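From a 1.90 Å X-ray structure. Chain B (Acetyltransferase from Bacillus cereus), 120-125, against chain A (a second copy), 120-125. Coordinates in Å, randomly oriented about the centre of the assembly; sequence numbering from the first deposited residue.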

# COMPACT_ATOMS: atom_id res chain seq x y z
N GLU B 120 -4.40 -2.98 -16.14
CA GLU B 120 -5.10 -3.36 -14.92
C GLU B 120 -4.89 -4.84 -14.64
O GLU B 120 -5.30 -5.68 -15.42
CB GLU B 120 -6.59 -3.07 -15.07
CG GLU B 120 -7.38 -3.14 -13.77
CD GLU B 120 -8.81 -2.74 -13.98
OE1 GLU B 120 -9.58 -3.56 -14.53
OE2 GLU B 120 -9.17 -1.61 -13.62
N TYR B 121 -4.24 -5.16 -13.53
CA TYR B 121 -3.99 -6.55 -13.18
C TYR B 121 -4.88 -7.03 -12.06
O TYR B 121 -4.85 -8.21 -11.71
CB TYR B 121 -2.53 -6.76 -12.79
CG TYR B 121 -2.14 -6.12 -11.48
CD1 TYR B 121 -2.46 -6.71 -10.26
CD2 TYR B 121 -1.40 -4.93 -11.46
CE1 TYR B 121 -2.06 -6.14 -9.05
CE2 TYR B 121 -1.00 -4.36 -10.26
CZ TYR B 121 -1.32 -4.97 -9.06
OH TYR B 121 -0.88 -4.41 -7.90
N GLY B 122 -5.67 -6.12 -11.49
CA GLY B 122 -6.55 -6.52 -10.41
C GLY B 122 -7.59 -5.48 -10.04
O GLY B 122 -7.36 -4.28 -10.19
N VAL B 123 -8.74 -5.94 -9.57
CA VAL B 123 -9.81 -5.04 -9.17
C VAL B 123 -10.48 -5.53 -7.90
O VAL B 123 -10.67 -6.73 -7.70
CB VAL B 123 -10.91 -4.90 -10.27
CG1 VAL B 123 -12.02 -3.97 -9.78
CG2 VAL B 123 -10.31 -4.34 -11.57
N VAL B 124 -10.81 -4.58 -7.03
CA VAL B 124 -11.50 -4.87 -5.78
C VAL B 124 -12.84 -4.17 -5.94
O VAL B 124 -12.92 -2.93 -5.96
CB VAL B 124 -10.76 -4.29 -4.55
CG1 VAL B 124 -11.60 -4.48 -3.30
CG2 VAL B 124 -9.40 -4.97 -4.38
N GLU B 125 -13.89 -4.98 -6.07
CA GLU B 125 -15.25 -4.46 -6.26
C GLU B 125 -15.86 -3.84 -5.00
O GLU B 125 -15.51 -4.20 -3.87
CB GLU B 125 -16.17 -5.59 -6.72
CG GLU B 125 -15.72 -6.30 -7.98
CD GLU B 125 -15.75 -5.41 -9.21
OE1 GLU B 125 -16.38 -4.33 -9.16
OE2 GLU B 125 -15.15 -5.82 -10.23
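Chain A, residues 120-125: EYGVVE

Residues 120-124 of chain A form an extended strand that continues from earlier in the chain, as do the same residues of chain B, and the two strands run roughly antiparallel. Their N-to-C directions differ by 154° (signed crossing angle -154°), and the axes approach to 5.2 Å. The register is centred on the glycines, with G122(A) CA 4.4 Å from G122(B) CA, so each segment meets its own counterpart and the contacts recur in nearly symmetric pairs. Together the two stretches bury 317 Å². In both chains the tyrosine departs from regular β geometry, with phi/psi of -102/-10° at Y121(A) and -106/-5° at Y121(B), before the backbone extends again at G122.

No direct hydrogen bond joins the two backbones. Instead, two waters bridge them. Water 1 donates to Y121(A) O at 2.7 Å and accepts from V123(B) N at 2.8 Å; water 2 donates to Y121(B) O at 2.6 Å and accepts from V123(A) N at 3.0 Å. Each water thus links a tyrosine carbonyl to the valine amide of the other chain, satisfying polar groups that do not pair directly.

Between these bridges the main chains pack closely. Y121(B) O lies 3.4 Å from G122(A) CA, while Y121(A) O is 3.8 Å from G122(B) CA. The absence of side chains at the glycines matters here: a CB on either would point toward the partner. An ideal CB on G122(A) would clash with Y121(B) O at 3.0 Å, and one on G122(B) would sit tightly against Y121(A) CD1 at 3.2 Å.

The apolar contacts are made by the tyrosines, each of which has 80 Å² covered by the other stretch. Their CA-to-CB bonds point toward the opposing strand, and both adopt the p rotamer with chi1 of 69°. V124(A) CG2 lies over one face of the Y121(B) ring, 3.7 Å from its centroid and 20° off the normal, in a CH-pi contact; its distance to Y121(B) CZ is 3.5 Å. The reciprocal CH-pi contact places V124(B) CG2 3.8 Å from the Y121(A) ring centroid, 23° off the normal, and 3.5 Å from Y121(A) CZ. Both V124 side chains leave the backbone sideways and are t rotamers. Each ring also has the partner's G122 CA at its edge. The CA-to-CB bonds of V123(A) and V123(B) point away from the other stretch, and the glutamates at positions 120 and 125 make no contact across the stretches.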

# COMPACT_ATOMS: atom_id res chain seq x y z
N GLU A 120 -7.16 -14.80 -4.41
CA GLU A 120 -6.16 -13.99 -5.09
C GLU A 120 -6.89 -13.25 -6.21
O GLU A 120 -7.43 -13.88 -7.12
CB GLU A 120 -5.06 -14.89 -5.66
CG GLU A 120 -3.98 -14.16 -6.43
CD GLU A 120 -3.01 -15.11 -7.10
OE1 GLU A 120 -2.25 -15.78 -6.38
OE2 GLU A 120 -3.02 -15.20 -8.35
N TYR A 121 -6.92 -11.93 -6.16
CA TYR A 121 -7.62 -11.17 -7.19
C TYR A 121 -6.69 -10.56 -8.22
O TYR A 121 -7.13 -10.04 -9.24
CB TYR A 121 -8.49 -10.09 -6.54
CG TYR A 121 -7.75 -8.95 -5.87
CD1 TYR A 121 -7.30 -7.86 -6.62
CD2 TYR A 121 -7.50 -8.95 -4.50
CE1 TYR A 121 -6.63 -6.80 -6.01
CE2 TYR A 121 -6.84 -7.89 -3.88
CZ TYR A 121 -6.41 -6.82 -4.64
OH TYR A 121 -5.77 -5.75 -4.05
N GLY A 122 -5.39 -10.61 -7.95
CA GLY A 122 -4.43 -10.05 -8.87
C GLY A 122 -3.03 -10.56 -8.59
O GLY A 122 -2.75 -11.05 -7.51
N VAL A 123 -2.15 -10.46 -9.58
CA VAL A 123 -0.79 -10.91 -9.41
C VAL A 123 0.15 -10.09 -10.28
O VAL A 123 -0.15 -9.81 -11.44
CB VAL A 123 -0.63 -12.41 -9.78
CG1 VAL A 123 -1.14 -12.66 -11.19
CG2 VAL A 123 0.82 -12.83 -9.66
N VAL A 124 1.27 -9.66 -9.69
CA VAL A 124 2.27 -8.93 -10.44
C VAL A 124 3.38 -9.97 -10.61
O VAL A 124 4.06 -10.32 -9.66
CB VAL A 124 2.81 -7.71 -9.67
CG1 VAL A 124 3.92 -7.01 -10.48
CG2 VAL A 124 1.67 -6.73 -9.40
N GLU A 125 3.52 -10.48 -11.83
CA GLU A 125 4.52 -11.49 -12.14
C GLU A 125 5.93 -10.89 -12.18
O GLU A 125 6.11 -9.73 -12.52
CB GLU A 125 4.19 -12.12 -13.49
CG GLU A 125 2.80 -12.74 -13.54
CD GLU A 125 2.73 -14.08 -12.84
OE1 GLU A 125 3.71 -14.47 -12.16
OE2 GLU A 125 1.68 -14.75 -12.97
O HOH W 1 -9.30 -8.66 -10.16
O HOH W 2 -3.66 -10.49 -12.18